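SusD-like carbohydrate binding protein BF1063 (Bacteroides fragilis NCTC 9343, PDB 3I4G) probably binds carbohydrate at the outer membrane of the bacterium, as a member of the SusD family of glycan-capturing proteins. Local coordinates at residues K197-A202 against I224-N230; R357-M361 against G474-P478. All coordinates share one frame; numbering follows the deposited sequence. Where two conformers were deposited one is given.

Interaction 1: residues K197-A202 against I224-N230; sequences KQAALA and IMELGDN
Gln198 reaches across to the last turn of helix 214-227 and the residues just after it, meeting four residues there. Its CG lies beside the N (chi1 -70°) and the chain bends at chi2, which brings the aliphatic part slantwise across the CG2 branch of Ile224, 3.8 Å from CG, and turns the amide toward Asp229. NE2 donates to Asp229 OD2 over 2.9 Å; this oxygen lies close to the amide plane of Gln198, yet is approached from above its own carboxylate plane, the two groups being turned 51° apart. The other end of the amide is held as well, because OE1 accepts from Phe184 N, so its rotation is fixed from both sides. A water accepts from Gln198 NE2 and Asp229 N and lies within bonding distance of Ile224 O and Asn230 OD1, 2.7 Å from the latter, so four groups surround it. The two segments belong to consecutive antiparallel helices, 197-211 and 214-227, which form a helical hairpin, consistent with the TPR-like helical architecture of the SusD family, and Gly228, with positive phi, ends the second helix and lets the chain turn back toward Gln198. Beside the polar cluster the packing is aliphatic. Ile224 and Leu201 run antiparallel to one another, CG1 of Ile224 against CB of Leu201 at 3.7 Å, while Ile224 CD1 extends to the backbone of the first helix, 3.5 Å from Gln198 O. Leu227 CD1 rests on the Gln198 amide and also touches Leu201 CD1. Asp229 OD2 also accepts from Ser185 N, and OD1 forms a salt bridge with Arg183, so both oxygens are held.

Interaction 2: residues R357-M361 against G474-P478; sequences RTGFM and GAPYP
Ala475 meets the 357-361 segment through both its backbone and its methyl group. Its N donates to Thr358 O in a short, nearly straight bond of 2.8 Å (164° at the hydrogen), and Gly474 CA makes a CA-H...O contact with the same oxygen at 3.2 Å. The methyl group lies over one face of the Phe360 ring, a CH-pi contact with CB 3.9 Å from the centroid and displaced toward the rim near CZ; CE2 of the ring approaches Ala475 N at 3.4 Å. The backbones come close at two glycines: Gly474 CA sits against Thr358 O, and Gly359 CA, in a positive-phi conformation, lies 3.7 Å from Tyr477 OH. That hydroxyl and Gly359 O are joined by a water that donates to both, over 2.9 and 2.7 Å, and Tyr477 OH is further bonded to Met337 O.

The next shell fixes the turn that presents Thr358 O. With chi1 of 63°, Thr358 OG1 can accept from Phe360 N at 3.0 Å, an ST turn, and it also bonds to Pro283 O; Ser356 OG ties down the backbone of residues 358 to 360. Tyr288 meets the Phe360 ring at a shallow angle between planes. Within the SusD family region, strand 360-362 pairs antiparallel with 323-325, and strand 471-476 with 497-502 through Trp498, so the contact links the turn beside one small two-stranded sheet to strand 471-476 of another.

Overall arrangement
Both contacts are buried, but they lie on opposite sides of the chain's centre, about 39 Å apart between centres, and share no helix or strand. Interaction 1 is local in sequence, joining two consecutive helices and the loop after the second; interaction 2 brings together segments more than a hundred residues apart, both within the SusD family region. Their chemistry differs accordingly. In 197-202 against 224-230 the side chains do the work, with aliphatic side chains packed beside an amide-carboxylate cluster. In 357-361 against 474-478 a backbone hydrogen bond and close backbone approach at two glycines dominate, supplemented by one methyl-on-ring contact. Each includes a water that bridges its two segments.

Interaction 1: residues K197-A202 against I224-N230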
# COMPACT_ATOMS: atom_id res chain seq x y z
N LYS A 197 12.61 7.58 13.88
CA LYS A 197 12.84 6.38 14.63
C LYS A 197 11.69 5.40 14.46
O LYS A 197 11.87 4.22 14.18
CB LYS A 197 13.02 6.76 16.12
CG LYS A 197 13.29 5.62 17.05
CD LYS A 197 13.50 6.07 18.51
CE LYS A 197 14.57 7.14 18.71
NZ LYS A 197 15.92 6.57 18.40
N GLN A 198 10.48 5.90 14.65
CA GLN A 198 9.27 5.07 14.53
C GLN A 198 9.06 4.50 13.14
O GLN A 198 8.46 3.42 13.02
CB GLN A 198 8.04 5.86 14.98
CG GLN A 198 8.00 6.14 16.49
CD GLN A 198 8.65 7.45 16.91
OE1 GLN A 198 9.56 8.00 16.22
NE2 GLN A 198 8.16 8.00 18.03
N ALA A 199 9.49 5.19 12.08
CA ALA A 199 9.41 4.62 10.72
C ALA A 199 10.29 3.38 10.62
O ALA A 199 9.87 2.33 10.10
CB ALA A 199 9.79 5.67 9.66
N ALA A 200 11.52 3.48 11.13
CA ALA A 200 12.40 2.32 11.12
C ALA A 200 11.86 1.18 11.99
O ALA A 200 11.95 0.02 11.62
CB ALA A 200 13.85 2.74 11.53
N LEU A 201 11.30 1.51 13.17
CA LEU A 201 10.71 0.48 14.01
C LEU A 201 9.49 -0.19 13.35
O LEU A 201 9.25 -1.39 13.58
CB LEU A 201 10.30 1.03 15.40
CG LEU A 201 11.42 1.49 16.31
CD1 LEU A 201 10.87 2.28 17.50
CD2 LEU A 201 12.19 0.27 16.76
N ALA A 202 8.71 0.54 12.56
CA ALA A 202 7.55 -0.04 11.90
C ALA A 202 8.00 -1.02 10.83
O ALA A 202 7.43 -2.09 10.70
CB ALA A 202 6.67 1.05 11.31
N ILE A 224 7.01 1.58 19.45
CA ILE A 224 6.42 2.79 18.87
C ILE A 224 5.34 3.33 19.81
O ILE A 224 5.23 4.53 20.10
CB ILE A 224 5.85 2.50 17.48
CG1 ILE A 224 6.96 2.07 16.52
CG2 ILE A 224 5.08 3.72 16.94
CD1 ILE A 224 6.44 1.52 15.22
N MSE A 225 4.46 2.45 20.24
CA MSE A 225 3.39 2.85 21.17
C MSE A 225 3.95 3.46 22.46
O MSE A 225 3.50 4.52 22.90
CB MSE A 225 2.51 1.64 21.47
CG MSE A 225 1.82 1.03 20.26
SE MSE A 225 1.13 -0.72 20.53
CE MSE A 225 -0.31 -0.30 21.89
N GLU A 226 4.98 2.86 23.04
CA GLU A 226 5.52 3.33 24.31
C GLU A 226 6.34 4.62 24.20
O GLU A 226 6.48 5.34 25.19
CB GLU A 226 6.32 2.20 24.96
CG GLU A 226 5.42 1.09 25.47
CD GLU A 226 6.18 -0.05 26.10
OE1 GLU A 226 7.31 -0.37 25.63
OE2 GLU A 226 5.63 -0.63 27.06
N LEU A 227 6.84 4.94 23.02
CA LEU A 227 7.49 6.23 22.81
C LEU A 227 6.46 7.35 23.00
O LEU A 227 6.77 8.44 23.50
CB LEU A 227 8.15 6.32 21.43
CG LEU A 227 9.52 5.65 21.31
CD1 LEU A 227 9.86 5.32 19.88
CD2 LEU A 227 10.58 6.55 21.96
N GLY A 228 5.23 7.09 22.60
CA GLY A 228 4.15 8.02 22.93
C GLY A 228 4.01 9.25 22.07
O GLY A 228 3.31 10.18 22.42
N ASP A 229 4.66 9.26 20.92
CA ASP A 229 4.61 10.41 20.00
C ASP A 229 3.45 10.34 19.04
O ASP A 229 3.15 11.36 18.39
CB ASP A 229 5.88 10.53 19.14
CG ASP A 229 7.15 10.73 19.94
OD1 ASP A 229 7.07 11.01 21.13
OD2 ASP A 229 8.24 10.65 19.31
N ASN A 230 2.82 9.16 18.90
CA ASN A 230 1.81 8.96 17.90
C ASN A 230 0.44 8.66 18.49
O ASN A 230 0.30 8.19 19.61
CB ASN A 230 2.29 7.84 16.99
CG ASN A 230 3.58 8.20 16.28
OD1 ASN A 230 4.66 7.68 16.61
ND2 ASN A 230 3.50 9.13 15.35
O HOH W 1 5.67 7.05 19.04

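Interaction 2: residues R357-M361 against G474-P478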
# COMPACT_ATOMS: atom_id res chain seq x y z
N ARG A 357 -14.11 -0.32 -14.65
CA ARG A 357 -14.48 -1.67 -15.08
C ARG A 357 -15.33 -2.38 -14.05
O ARG A 357 -15.90 -3.43 -14.32
CB ARG A 357 -13.24 -2.51 -15.36
CG ARG A 357 -12.58 -2.15 -16.64
CD ARG A 357 -13.33 -2.72 -17.90
NE ARG A 357 -12.68 -2.13 -19.05
CZ ARG A 357 -12.95 -0.93 -19.54
NH1 ARG A 357 -14.06 -0.28 -19.20
NH2 ARG A 357 -12.12 -0.40 -20.40
N THR A 358 -15.43 -1.82 -12.84
CA THR A 358 -16.19 -2.47 -11.77
C THR A 358 -17.48 -1.75 -11.37
O THR A 358 -18.37 -2.38 -10.81
CB THR A 358 -15.36 -2.59 -10.50
OG1 THR A 358 -15.04 -1.27 -10.05
CG2 THR A 358 -14.04 -3.37 -10.70
N GLY A 359 -17.58 -0.45 -11.59
CA GLY A 359 -18.70 0.32 -11.05
C GLY A 359 -18.32 1.05 -9.77
O GLY A 359 -19.11 1.86 -9.27
N PHE A 360 -17.13 0.77 -9.23
CA PHE A 360 -16.60 1.49 -8.07
C PHE A 360 -15.42 2.34 -8.52
O PHE A 360 -14.76 2.06 -9.54
CB PHE A 360 -16.14 0.53 -6.98
CG PHE A 360 -17.24 -0.31 -6.37
CD1 PHE A 360 -18.16 0.27 -5.52
CD2 PHE A 360 -17.36 -1.67 -6.64
CE1 PHE A 360 -19.16 -0.48 -4.93
CE2 PHE A 360 -18.35 -2.42 -6.05
CZ PHE A 360 -19.25 -1.83 -5.23
N MSE A 361 -15.14 3.33 -7.69
CA MSE A 361 -13.97 4.18 -7.82
C MSE A 361 -13.37 4.41 -6.45
O MSE A 361 -14.03 4.20 -5.43
CB MSE A 361 -14.35 5.49 -8.47
CG MSE A 361 -14.83 5.38 -9.90
SE MSE A 361 -13.31 4.87 -11.11
CE MSE A 361 -12.47 6.44 -11.15
N GLY A 474 -18.20 -6.70 -9.58
CA GLY A 474 -18.32 -5.26 -9.43
C GLY A 474 -19.57 -4.88 -8.65
O GLY A 474 -20.14 -5.68 -7.87
N ALA A 475 -19.97 -3.64 -8.82
CA ALA A 475 -21.12 -3.11 -8.08
C ALA A 475 -22.40 -3.80 -8.49
O ALA A 475 -22.51 -4.35 -9.61
CB ALA A 475 -21.25 -1.59 -8.30
N PRO A 476 -23.39 -3.78 -7.59
CA PRO A 476 -24.66 -4.39 -7.91
C PRO A 476 -25.55 -3.47 -8.75
O PRO A 476 -25.62 -2.28 -8.48
CB PRO A 476 -25.33 -4.60 -6.55
CG PRO A 476 -24.48 -3.95 -5.53
CD PRO A 476 -23.37 -3.23 -6.23
N TYR A 477 -26.28 -4.04 -9.72
CA TYR A 477 -27.15 -3.30 -10.61
C TYR A 477 -28.51 -3.98 -10.80
O TYR A 477 -28.92 -4.26 -11.92
CB TYR A 477 -26.47 -3.09 -11.96
CG TYR A 477 -25.36 -2.08 -11.91
CD1 TYR A 477 -25.63 -0.75 -11.98
CD2 TYR A 477 -24.02 -2.48 -11.77
CE1 TYR A 477 -24.63 0.18 -11.90
CE2 TYR A 477 -23.04 -1.55 -11.70
CZ TYR A 477 -23.33 -0.23 -11.77
OH TYR A 477 -22.28 0.70 -11.68
N PRO A 478 -29.24 -4.22 -9.69
CA PRO A 478 -30.56 -4.82 -9.86
C PRO A 478 -31.48 -3.96 -10.71
O PRO A 478 -32.37 -4.50 -11.35
CB PRO A 478 -31.08 -4.96 -8.41
CG PRO A 478 -30.32 -3.96 -7.63
CD PRO A 478 -28.92 -4.02 -8.27
O HOH W 2 -21.77 1.65 -9.00